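Local coordinates for protein aromatic amino acid aminotransferase I (PDB 6HNU) that probably catalyses the pyridoxal 5'-phosphate-dependent transfer of the amino group of aromatic L-amino acids to 2-oxoglutarate, giving aromatic oxo-acids and L-glutamate, at residues I62-I71 / K346-W355; Y249-Y257 / L356-T364. All coordinates share one frame; numbering follows the deposited sequence. Where two conformers were deposited one is given.

Contact 1 of 2, residues I62-I71 / K346-W355; sequences IPTPSFSGGI and KWGHSGYLDW
An aromatic cluster of Phe-67, Trp-347 and Trp-355 joins the loop after strand 57-62 to helix 334-377. Phe-67 meets each indole in a T-shaped pair, once as edge and once as face. Its CZ edge points into the face of Trp-347, 3.7 Å from CE2, with the planes at 68°. One face of the Phe-67 ring receives the edge of Trp-355, planes at 82°, and the opposite face lies under CA of Pro-65, two residues earlier. The indoles also touch each other: Trp-347 CH2 lies over the face of Trp-355 opposite Ile-71, whose CB stands 3.5 Å from Trp-355 CZ3. With CG anti to the backbone N, the Trp-355 indole is swung toward the loop, and its NE1 bonds to Val-301 O. Trp-347 uses its NE1 on Pro-63 O at 2.9 Å, a bent bond (140° at the hydrogen) tilted out of the indole plane. Pro-65 CG rests 3.7 Å from CA of Gly-351, where the missing side chain permits close approach. Toward solvent Ser-66 OG, in one of two conformers and so less certainly, donates to Asp-354 OD2 (2.8 Å) from above the carboxylate plane, while OD1 accepts from His-272; a water joins the carbonyls of Ser-66 and Asp-354. Pro-54 of the second subunit packs on Ile-62 and Pro-63, and its Tyr-52 on Ile-71 and Trp-355, a loop-on-helix aromatic core beside the dimer interface.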
loop_
_atom_site.group_PDB
_atom_site.type_symbol
_atom_site.label_atom_id
_atom_site.label_comp_id
_atom_site.label_asym_id
_atom_site.label_seq_id
_atom_site.Cartn_x
_atom_site.Cartn_y
_atom_site.Cartn_z
ATOM N N ILE B 62 16.681 4.043 -19.440
ATOM C CA ILE B 62 16.912 2.656 -18.971
ATOM C C ILE B 62 17.991 2.011 -19.823
ATOM O O ILE B 62 18.244 2.457 -20.942
ATOM C CB ILE B 62 15.583 1.879 -19.005
ATOM C CG1 ILE B 62 15.156 1.531 -20.430
ATOM C CG2 ILE B 62 14.527 2.707 -18.262
ATOM C CD1 ILE B 62 13.796 0.831 -20.516
ATOM N N PRO B 63 18.654 0.956 -19.311
ATOM C CA PRO B 63 19.658 0.237 -20.104
ATOM C C PRO B 63 19.037 -0.615 -21.217
ATOM O O PRO B 63 17.794 -0.794 -21.203
ATOM C CB PRO B 63 20.424 -0.583 -19.052
ATOM C CG PRO B 63 19.435 -0.780 -17.933
ATOM C CD PRO B 63 18.599 0.488 -17.912
ATOM N N THR B 64 19.878 -1.108 -22.150
ATOM C CA THR B 64 19.426 -1.780 -23.396
ATOM C C THR B 64 19.850 -3.242 -23.382
ATOM O O THR B 64 21.006 -3.567 -23.126
ATOM C CB THR B 64 19.909 -1.044 -24.655
ATOM O OG1 THR B 64 21.336 -0.979 -24.609
ATOM C CG2 THR B 64 19.319 0.346 -24.742
ATOM N N PRO B 65 18.918 -4.182 -23.656
ATOM C CA PRO B 65 19.292 -5.567 -23.821
ATOM C C PRO B 65 20.327 -5.642 -24.942
ATOM O O PRO B 65 20.224 -4.868 -25.898
ATOM C CB PRO B 65 17.998 -6.256 -24.221
ATOM C CG PRO B 65 16.896 -5.342 -23.726
ATOM C CD PRO B 65 17.478 -3.954 -23.847
ATOM N N SER B 66 21.294 -6.565 -24.839
ATOM C CA SER B 66 21.313 -7.672 -23.900
ATOM C C SER B 66 22.191 -7.367 -22.679
ATOM O O SER B 66 22.575 -8.338 -21.983
ATOM C CB SER B 66 21.765 -8.932 -24.607
ATOM O OG SER B 66 20.810 -9.287 -25.604
ATOM N N PHE B 67 22.483 -6.093 -22.397
ATOM C CA PHE B 67 23.285 -5.661 -21.212
ATOM C C PHE B 67 24.679 -6.303 -21.319
ATOM O O PHE B 67 25.267 -6.733 -20.293
ATOM C CB PHE B 67 22.563 -5.995 -19.899
ATOM C CG PHE B 67 21.081 -5.737 -19.979
ATOM C CD1 PHE B 67 20.569 -4.443 -19.936
ATOM C CD2 PHE B 67 20.187 -6.793 -20.077
ATOM C CE1 PHE B 67 19.209 -4.211 -20.080
ATOM C CE2 PHE B 67 18.829 -6.554 -20.190
ATOM C CZ PHE B 67 18.343 -5.267 -20.189
ATOM N N SER B 68 25.248 -6.261 -22.531
ATOM C CA SER B 68 26.569 -6.884 -22.834
ATOM C C SER B 68 27.665 -6.272 -21.943
ATOM O O SER B 68 28.640 -6.981 -21.655
ATOM C CB SER B 68 26.922 -6.767 -24.297
ATOM O OG SER B 68 27.004 -5.407 -24.684
ATOM N N GLY B 69 27.483 -5.038 -21.473
ATOM C CA GLY B 69 28.427 -4.347 -20.574
ATOM C C GLY B 69 28.264 -4.786 -19.125
ATOM O O GLY B 69 29.048 -4.308 -18.290
ATOM N N GLY B 70 27.318 -5.687 -18.829
ATOM C CA GLY B 70 26.932 -6.013 -17.446
ATOM C C GLY B 70 25.799 -5.112 -16.990
ATOM O O GLY B 70 25.695 -3.977 -17.490
ATOM N N ILE B 71 24.923 -5.606 -16.108
ATOM C CA ILE B 71 23.633 -4.905 -15.827
ATOM C C ILE B 71 23.906 -3.617 -15.049
ATOM O O ILE B 71 23.052 -2.713 -15.090
ATOM C CB ILE B 71 22.614 -5.820 -15.128
ATOM C CG1 ILE B 71 23.079 -6.279 -13.748
ATOM C CG2 ILE B 71 22.263 -6.991 -16.044
ATOM C CD1 ILE B 71 21.980 -6.877 -12.883
ATOM N N LYS B 346 9.496 -2.668 -23.488
ATOM C CA LYS B 346 10.614 -2.125 -24.310
ATOM C C LYS B 346 11.705 -3.204 -24.398
ATOM O O LYS B 346 12.232 -3.486 -25.498
ATOM C CB LYS B 346 11.145 -0.814 -23.736
ATOM C CG LYS B 346 12.307 -0.208 -24.522
ATOM C CD LYS B 346 11.906 0.134 -25.952
ATOM C CE LYS B 346 13.059 0.670 -26.775
ATOM N NZ LYS B 346 12.623 0.929 -28.168
ATOM N N TRP B 347 11.992 -3.865 -23.274
ATOM C CA TRP B 347 12.964 -4.975 -23.231
ATOM C C TRP B 347 12.382 -6.208 -23.907
ATOM O O TRP B 347 13.143 -6.996 -24.519
ATOM C CB TRP B 347 13.333 -5.240 -21.776
ATOM C CG TRP B 347 14.173 -4.207 -21.107
ATOM C CD1 TRP B 347 14.691 -3.046 -21.598
ATOM C CD2 TRP B 347 14.639 -4.316 -19.763
ATOM N NE1 TRP B 347 15.423 -2.422 -20.626
ATOM C CE2 TRP B 347 15.411 -3.184 -19.493
ATOM C CE3 TRP B 347 14.467 -5.281 -18.768
ATOM C CZ2 TRP B 347 16.032 -2.984 -18.252
ATOM C CZ3 TRP B 347 15.063 -5.084 -17.542
ATOM C CH2 TRP B 347 15.851 -3.954 -17.290
ATOM N N GLY B 348 11.066 -6.376 -23.791
ATOM C CA GLY B 348 10.350 -7.612 -24.142
ATOM C C GLY B 348 10.712 -8.753 -23.217
ATOM O O GLY B 348 11.613 -8.614 -22.359
ATOM N N HIS B 349 10.000 -9.854 -23.315
ATOM C CA HIS B 349 10.349 -11.061 -22.530
ATOM C C HIS B 349 11.812 -11.421 -22.775
ATOM O O HIS B 349 12.517 -11.866 -21.828
ATOM C CB HIS B 349 9.401 -12.190 -22.886
ATOM C CG HIS B 349 8.090 -11.980 -22.256
ATOM N ND1 HIS B 349 7.943 -12.012 -20.885
ATOM C CD2 HIS B 349 6.886 -11.683 -22.785
ATOM C CE1 HIS B 349 6.700 -11.760 -20.589
ATOM N NE2 HIS B 349 6.009 -11.593 -21.747
ATOM N N SER B 350 12.277 -11.258 -24.017
ATOM C CA SER B 350 13.659 -11.645 -24.355
ATOM C C SER B 350 14.623 -10.812 -23.509
ATOM O O SER B 350 15.590 -11.363 -22.984
ATOM C CB SER B 350 13.921 -11.470 -25.859
ATOM O OG SER B 350 15.175 -12.030 -26.200
ATOM N N GLY B 351 14.432 -9.496 -23.503
ATOM C CA GLY B 351 15.280 -8.534 -22.778
ATOM C C GLY B 351 15.187 -8.748 -21.281
ATOM O O GLY B 351 16.203 -8.641 -20.618
ATOM N N TYR B 352 14.002 -9.052 -20.766
ATOM C CA TYR B 352 13.844 -9.254 -19.299
ATOM C C TYR B 352 14.652 -10.508 -18.943
ATOM O O TYR B 352 15.371 -10.523 -17.938
ATOM C CB TYR B 352 12.366 -9.360 -18.911
ATOM C CG TYR B 352 12.135 -9.403 -17.421
ATOM C CD1 TYR B 352 12.691 -8.437 -16.597
ATOM C CD2 TYR B 352 11.306 -10.360 -16.846
ATOM C CE1 TYR B 352 12.487 -8.463 -15.228
ATOM C CE2 TYR B 352 11.086 -10.389 -15.478
ATOM C CZ TYR B 352 11.647 -9.409 -14.677
ATOM O OH TYR B 352 11.488 -9.437 -13.314
ATOM N N LEU B 353 14.544 -11.564 -19.750
ATOM C CA LEU B 353 15.378 -12.766 -19.525
ATOM C C LEU B 353 16.855 -12.357 -19.564
ATOM O O LEU B 353 17.599 -12.860 -18.725
ATOM C CB LEU B 353 15.037 -13.833 -20.558
ATOM C CG LEU B 353 13.694 -14.513 -20.380
ATOM C CD1 LEU B 353 13.423 -15.438 -21.565
ATOM C CD2 LEU B 353 13.615 -15.281 -19.059
ATOM N N ASP B 354 17.284 -11.510 -20.517
ATOM C CA ASP B 354 18.697 -11.085 -20.559
ATOM C C ASP B 354 19.056 -10.429 -19.218
ATOM O O ASP B 354 20.213 -10.592 -18.716
ATOM C CB ASP B 354 18.979 -10.121 -21.712
ATOM C CG ASP B 354 18.828 -10.678 -23.123
ATOM O OD1 ASP B 354 19.090 -11.865 -23.318
ATOM O OD2 ASP B 354 18.536 -9.866 -24.022
ATOM N N TRP B 355 18.143 -9.614 -18.697
ATOM C CA TRP B 355 18.375 -8.893 -17.435
ATOM C C TRP B 355 18.556 -9.908 -16.300
ATOM O O TRP B 355 19.518 -9.761 -15.498
ATOM C CB TRP B 355 17.242 -7.909 -17.160
ATOM C CG TRP B 355 17.426 -7.219 -15.852
ATOM C CD1 TRP B 355 16.902 -7.577 -14.642
ATOM C CD2 TRP B 355 18.253 -6.086 -15.626
ATOM N NE1 TRP B 355 17.288 -6.683 -13.689
ATOM C CE2 TRP B 355 18.135 -5.768 -14.249
ATOM C CE3 TRP B 355 19.017 -5.255 -16.453
ATOM C CZ2 TRP B 355 18.762 -4.659 -13.687
ATOM C CZ3 TRP B 355 19.641 -4.162 -15.889
ATOM C CH2 TRP B 355 19.530 -3.869 -14.526
HETATM O O HOH W 1 22.495 -11.039 -20.243
#

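Contact 2 of 2, residues Y249-Y257 / L356-T364. With PLP (pyridoxal-5'-phosphate), chain I.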
loop_
_atom_site.group_PDB
_atom_site.type_symbol
_atom_site.label_atom_id
_atom_site.label_comp_id
_atom_site.label_asym_id
_atom_site.label_seq_id
_atom_site.Cartn_x
_atom_site.Cartn_y
_atom_site.Cartn_z
ATOM N N TYR B 249 13.681 -13.427 -3.860
ATOM C CA TYR B 249 15.083 -13.733 -4.229
ATOM C C TYR B 249 15.131 -14.826 -5.303
ATOM O O TYR B 249 16.221 -15.310 -5.596
ATOM C CB TYR B 249 15.876 -14.177 -2.995
ATOM C CG TYR B 249 15.815 -13.267 -1.795
ATOM C CD1 TYR B 249 16.329 -11.986 -1.828
ATOM C CD2 TYR B 249 15.244 -13.696 -0.618
ATOM C CE1 TYR B 249 16.296 -11.158 -0.719
ATOM C CE2 TYR B 249 15.223 -12.899 0.507
ATOM C CZ TYR B 249 15.738 -11.621 0.460
ATOM O OH TYR B 249 15.733 -10.795 1.555
ATOM N N TYR B 250 13.987 -15.220 -5.889
ATOM C CA TYR B 250 13.940 -16.326 -6.866
ATOM C C TYR B 250 14.947 -16.107 -7.994
ATOM O O TYR B 250 15.566 -17.060 -8.411
ATOM C CB TYR B 250 12.547 -16.489 -7.478
ATOM C CG TYR B 250 12.430 -17.730 -8.327
ATOM C CD1 TYR B 250 12.265 -18.979 -7.748
ATOM C CD2 TYR B 250 12.467 -17.653 -9.709
ATOM C CE1 TYR B 250 12.126 -20.120 -8.507
ATOM C CE2 TYR B 250 12.344 -18.786 -10.489
ATOM C CZ TYR B 250 12.190 -20.018 -9.893
ATOM O OH TYR B 250 12.071 -21.126 -10.637
ATOM N N PHE B 251 15.165 -14.885 -8.449
ATOM C CA PHE B 251 16.029 -14.629 -9.621
ATOM C C PHE B 251 17.433 -14.256 -9.129
ATOM O O PHE B 251 18.242 -13.783 -9.939
ATOM C CB PHE B 251 15.337 -13.645 -10.574
ATOM C CG PHE B 251 14.256 -14.312 -11.380
ATOM C CD1 PHE B 251 14.549 -15.420 -12.167
ATOM C CD2 PHE B 251 12.937 -13.913 -11.272
ATOM C CE1 PHE B 251 13.552 -16.078 -12.863
ATOM C CE2 PHE B 251 11.932 -14.590 -11.963
ATOM C CZ PHE B 251 12.249 -15.660 -12.767
ATOM N N LEU B 252 17.741 -14.494 -7.836
ATOM C CA LEU B 252 19.137 -14.427 -7.345
ATOM C C LEU B 252 19.683 -15.851 -7.267
ATOM O O LEU B 252 20.721 -16.049 -6.603
ATOM C CB LEU B 252 19.197 -13.724 -5.984
ATOM C CG LEU B 252 18.557 -12.335 -5.943
ATOM C CD1 LEU B 252 18.860 -11.637 -4.639
ATOM C CD2 LEU B 252 19.016 -11.473 -7.107
ATOM N N GLN B 253 19.053 -16.813 -7.948
ATOM C CA GLN B 253 19.702 -18.129 -8.188
ATOM C C GLN B 253 21.050 -17.921 -8.900
ATOM O O GLN B 253 21.208 -16.958 -9.693
ATOM C CB GLN B 253 18.773 -19.090 -8.905
ATOM C CG GLN B 253 17.663 -19.576 -7.980
ATOM C CD GLN B 253 16.649 -20.412 -8.698
ATOM O OE1 GLN B 253 16.904 -21.551 -9.071
ATOM N NE2 GLN B 253 15.488 -19.826 -8.977
ATOM N N MET B 254 22.004 -18.807 -8.594
ATOM C CA MET B 254 23.395 -18.674 -9.058
ATOM C C MET B 254 23.861 -20.025 -9.588
ATOM O O MET B 254 23.244 -21.049 -9.276
ATOM C CB MET B 254 24.312 -18.225 -7.915
ATOM C CG MET B 254 24.027 -16.815 -7.455
ATOM S SD MET B 254 24.878 -16.363 -5.926
ATOM C CE MET B 254 24.052 -17.521 -4.827
ATOM N N GLU B 255 24.987 -19.991 -10.296
ATOM C CA GLU B 255 25.757 -21.202 -10.660
ATOM C C GLU B 255 26.170 -21.878 -9.348
ATOM O O GLU B 255 26.404 -21.143 -8.365
ATOM C CB GLU B 255 26.958 -20.822 -11.532
ATOM C CG GLU B 255 26.610 -20.020 -12.776
ATOM C CD GLU B 255 25.520 -20.558 -13.690
ATOM O OE1 GLU B 255 25.157 -21.758 -13.576
ATOM O OE2 GLU B 255 25.013 -19.741 -14.511
ATOM N N THR B 256 26.132 -23.205 -9.302
ATOM C CA THR B 256 26.662 -24.012 -8.172
ATOM C C THR B 256 28.109 -23.585 -7.880
ATOM O O THR B 256 28.916 -23.365 -8.831
ATOM C CB THR B 256 26.560 -25.512 -8.446
ATOM O OG1 THR B 256 25.181 -25.759 -8.700
ATOM C CG2 THR B 256 27.011 -26.349 -7.267
ATOM N N TYR B 257 28.443 -23.421 -6.605
ATOM C CA TYR B 257 29.795 -22.981 -6.193
ATOM C C TYR B 257 30.754 -24.154 -6.401
ATOM O O TYR B 257 30.375 -25.289 -6.111
ATOM C CB TYR B 257 29.827 -22.507 -4.738
ATOM C CG TYR B 257 31.204 -22.223 -4.195
ATOM C CD1 TYR B 257 31.805 -20.992 -4.365
ATOM C CD2 TYR B 257 31.903 -23.201 -3.492
ATOM C CE1 TYR B 257 33.075 -20.731 -3.866
ATOM C CE2 TYR B 257 33.165 -22.956 -2.978
ATOM C CZ TYR B 257 33.752 -21.718 -3.158
ATOM O OH TYR B 257 34.996 -21.451 -2.651
ATOM N N LEU B 356 17.676 -10.897 -16.223
ATOM C CA LEU B 356 17.719 -11.948 -15.161
ATOM C C LEU B 356 18.982 -12.808 -15.308
ATOM O O LEU B 356 19.551 -13.209 -14.268
ATOM C CB LEU B 356 16.441 -12.778 -15.242
ATOM C CG LEU B 356 15.152 -11.980 -15.102
ATOM C CD1 LEU B 356 13.980 -12.923 -15.222
ATOM C CD2 LEU B 356 15.095 -11.204 -13.783
ATOM N N ILE B 357 19.494 -13.004 -16.537
ATOM C CA ILE B 357 20.737 -13.789 -16.763
ATOM C C ILE B 357 21.952 -12.956 -16.320
ATOM O O ILE B 357 22.874 -13.514 -15.704
ATOM C CB ILE B 357 20.767 -14.237 -18.247
ATOM C CG1 ILE B 357 19.767 -15.374 -18.459
ATOM C CG2 ILE B 357 22.173 -14.619 -18.690
ATOM C CD1 ILE B 357 19.347 -15.536 -19.886
ATOM N N GLY B 358 21.926 -11.651 -16.562
ATOM C CA GLY B 358 22.929 -10.687 -16.086
ATOM C C GLY B 358 22.911 -10.628 -14.559
ATOM O O GLY B 358 23.997 -10.653 -13.925
ATOM N N LEU B 359 21.719 -10.618 -13.964
ATOM C CA LEU B 359 21.566 -10.618 -12.487
ATOM C C LEU B 359 22.193 -11.899 -11.910
ATOM O O LEU B 359 22.976 -11.777 -10.955
ATOM C CB LEU B 359 20.078 -10.443 -12.168
ATOM C CG LEU B 359 19.707 -10.193 -10.711
ATOM C CD1 LEU B 359 20.330 -8.905 -10.191
ATOM C CD2 LEU B 359 18.184 -10.120 -10.560
ATOM N N ARG B 360 21.871 -13.069 -12.454
ATOM C CA ARG B 360 22.491 -14.375 -12.115
ATOM C C ARG B 360 24.026 -14.284 -12.162
ATOM O O ARG B 360 24.656 -14.664 -11.171
ATOM C CB ARG B 360 21.953 -15.458 -13.042
ATOM C CG ARG B 360 22.578 -16.831 -12.821
ATOM C CD ARG B 360 22.023 -17.814 -13.821
ATOM N NE ARG B 360 22.415 -19.199 -13.607
ATOM C CZ ARG B 360 21.738 -20.066 -12.864
ATOM N NH1 ARG B 360 20.639 -19.691 -12.229
ATOM N NH2 ARG B 360 22.185 -21.296 -12.740
ATOM N N ALA B 361 24.613 -13.818 -13.269
ATOM C CA ALA B 361 26.087 -13.712 -13.430
ATOM C C ALA B 361 26.673 -12.832 -12.311
ATOM O O ALA B 361 27.662 -13.270 -11.638
ATOM C CB ALA B 361 26.437 -13.171 -14.801
ATOM N N GLU B 362 26.104 -11.657 -12.069
ATOM C CA GLU B 362 26.647 -10.710 -11.050
ATOM C C GLU B 362 26.607 -11.331 -9.651
ATOM O O GLU B 362 27.636 -11.226 -8.938
ATOM C CB GLU B 362 25.841 -9.419 -10.956
ATOM C CG GLU B 362 25.822 -8.616 -12.226
ATOM C CD GLU B 362 27.175 -8.052 -12.596
ATOM O OE1 GLU B 362 27.960 -7.752 -11.667
ATOM O OE2 GLU B 362 27.416 -7.893 -13.806
ATOM N N TYR B 363 25.464 -11.885 -9.227
ATOM C CA TYR B 363 25.325 -12.546 -7.895
ATOM C C TYR B 363 26.245 -13.765 -7.797
ATOM O O TYR B 363 26.872 -13.900 -6.712
ATOM C CB TYR B 363 23.867 -12.881 -7.560
ATOM C CG TYR B 363 23.184 -11.695 -6.931
ATOM C CD1 TYR B 363 22.780 -10.626 -7.691
ATOM C CD2 TYR B 363 23.038 -11.597 -5.557
ATOM C CE1 TYR B 363 22.193 -9.509 -7.136
ATOM C CE2 TYR B 363 22.456 -10.485 -4.978
ATOM C CZ TYR B 363 22.005 -9.448 -5.765
ATOM O OH TYR B 363 21.458 -8.320 -5.245
ATOM N N THR B 364 26.343 -14.609 -8.825
ATOM C CA THR B 364 27.280 -15.775 -8.850
ATOM C C THR B 364 28.688 -15.318 -8.464
ATOM O O THR B 364 29.297 -15.950 -7.565
ATOM C CB THR B 364 27.274 -16.467 -10.217
ATOM O OG1 THR B 364 25.990 -17.072 -10.404
ATOM C CG2 THR B 364 28.366 -17.505 -10.325
HETATM N N1 PLP I . 9.949 -11.053 2.018
HETATM C C2 PLP I . 11.164 -11.430 2.423
HETATM C C2A PLP I . 11.343 -12.807 2.960
HETATM C C3 PLP I . 12.252 -10.562 2.357
HETATM O O3 PLP I . 13.452 -10.989 2.854
HETATM C C4 PLP I . 12.050 -9.255 1.868
HETATM C C4A PLP I . 13.169 -8.317 1.820
HETATM C C5 PLP I . 10.777 -8.889 1.411
HETATM C C6 PLP I . 9.764 -9.807 1.532
HETATM C C5A PLP I . 10.474 -7.486 0.945
HETATM O O4P PLP I . 9.719 -7.505 -0.298
HETATM P P PLP I . 9.137 -6.242 -0.978
HETATM O O1P PLP I . 8.614 -6.832 -2.268
HETATM O O2P PLP I . 10.317 -5.246 -1.157
HETATM O O3P PLP I . 8.050 -5.681 -0.064
HETATM O O HOH W 2 18.142 -14.709 -12.540
HETATM O O HOH W 3 19.300 -17.235 -11.619
#
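The Phe-251 ring is covered on both faces: Leu-356 CD1 stands over the centre of one, 3.8 Å from the centroid and 6° off the normal, and Tyr-250 CD2 over the other. Tyr-363 likewise takes Leu-252 CD2 over one face in a CH-pi contact, 3.8 Å from the centroid, while Leu-359 O lies in plane at its edge. The same methyl of Leu-252 touches Leu-359 CD2, so one leucine branch fills the angle between two helix side chains. The third flat group, the guanidinium of Arg-360, has the peptide of Met-254 and Glu-255 over one face, and Glu-255 OE2 and a water in plane at its edge. With CG anti to the backbone N (chi1 177°) and the chain extended on to NE, Arg-360 grips Glu-255 side-on: NE bonds to OE2 at 2.8 Å and NH2 to OE1 at 3.1 Å. The planes stand 76° apart, and both oxygens are met from above the carboxylate plane. The Glu-255 chain bends at chi2 to reach this position, and OE2 also accepts from Val-269 N. The in-plane water links Arg-360 NH1 to Gln-253 O, and another joins Phe-251 O to Leu-356 O. Farther along, Thr-364 OG1 accepts from Glu-255 N at 3.1 Å and donates to Arg-360 O. Met-254 SD lies 3.3 Å from Tyr-363 O. At the start of 249-257, Tyr-249 OH and PLP O3 are hydrogen-bonded at 2.6 Å. A salt bridge between a buried arginine and a partly exposed glutamate, both carrying further bonds, holds the loop at one end, and apolar packing holds it nearer the cofactor; the hydrogen bond to O3 probably helps tune the electronics of the pyridoxal ring.

In the fold
Both contacts use consecutive lengths of helix 334-377, are largely buried and border the second subunit, contact 2 lying deeper, about 15 Å from the chain's centre to its own against about 22 Å for contact 1. They touch where Ile-71 packs on Gly-358, Leu-359 and Glu-362. Contact 1 brings in the loop between strands 57-62 and 81-86 and relies mainly on rings, with one buried indole-to-carbonyl bond and a polar pair at the solvent side. Contact 2 brings in the loop after strand 242-246 of the large mixed sheet and combines aliphatic groups over rings with a salt bridge. Of the two, only contact 2 includes a residue that binds the cofactor, Tyr-249.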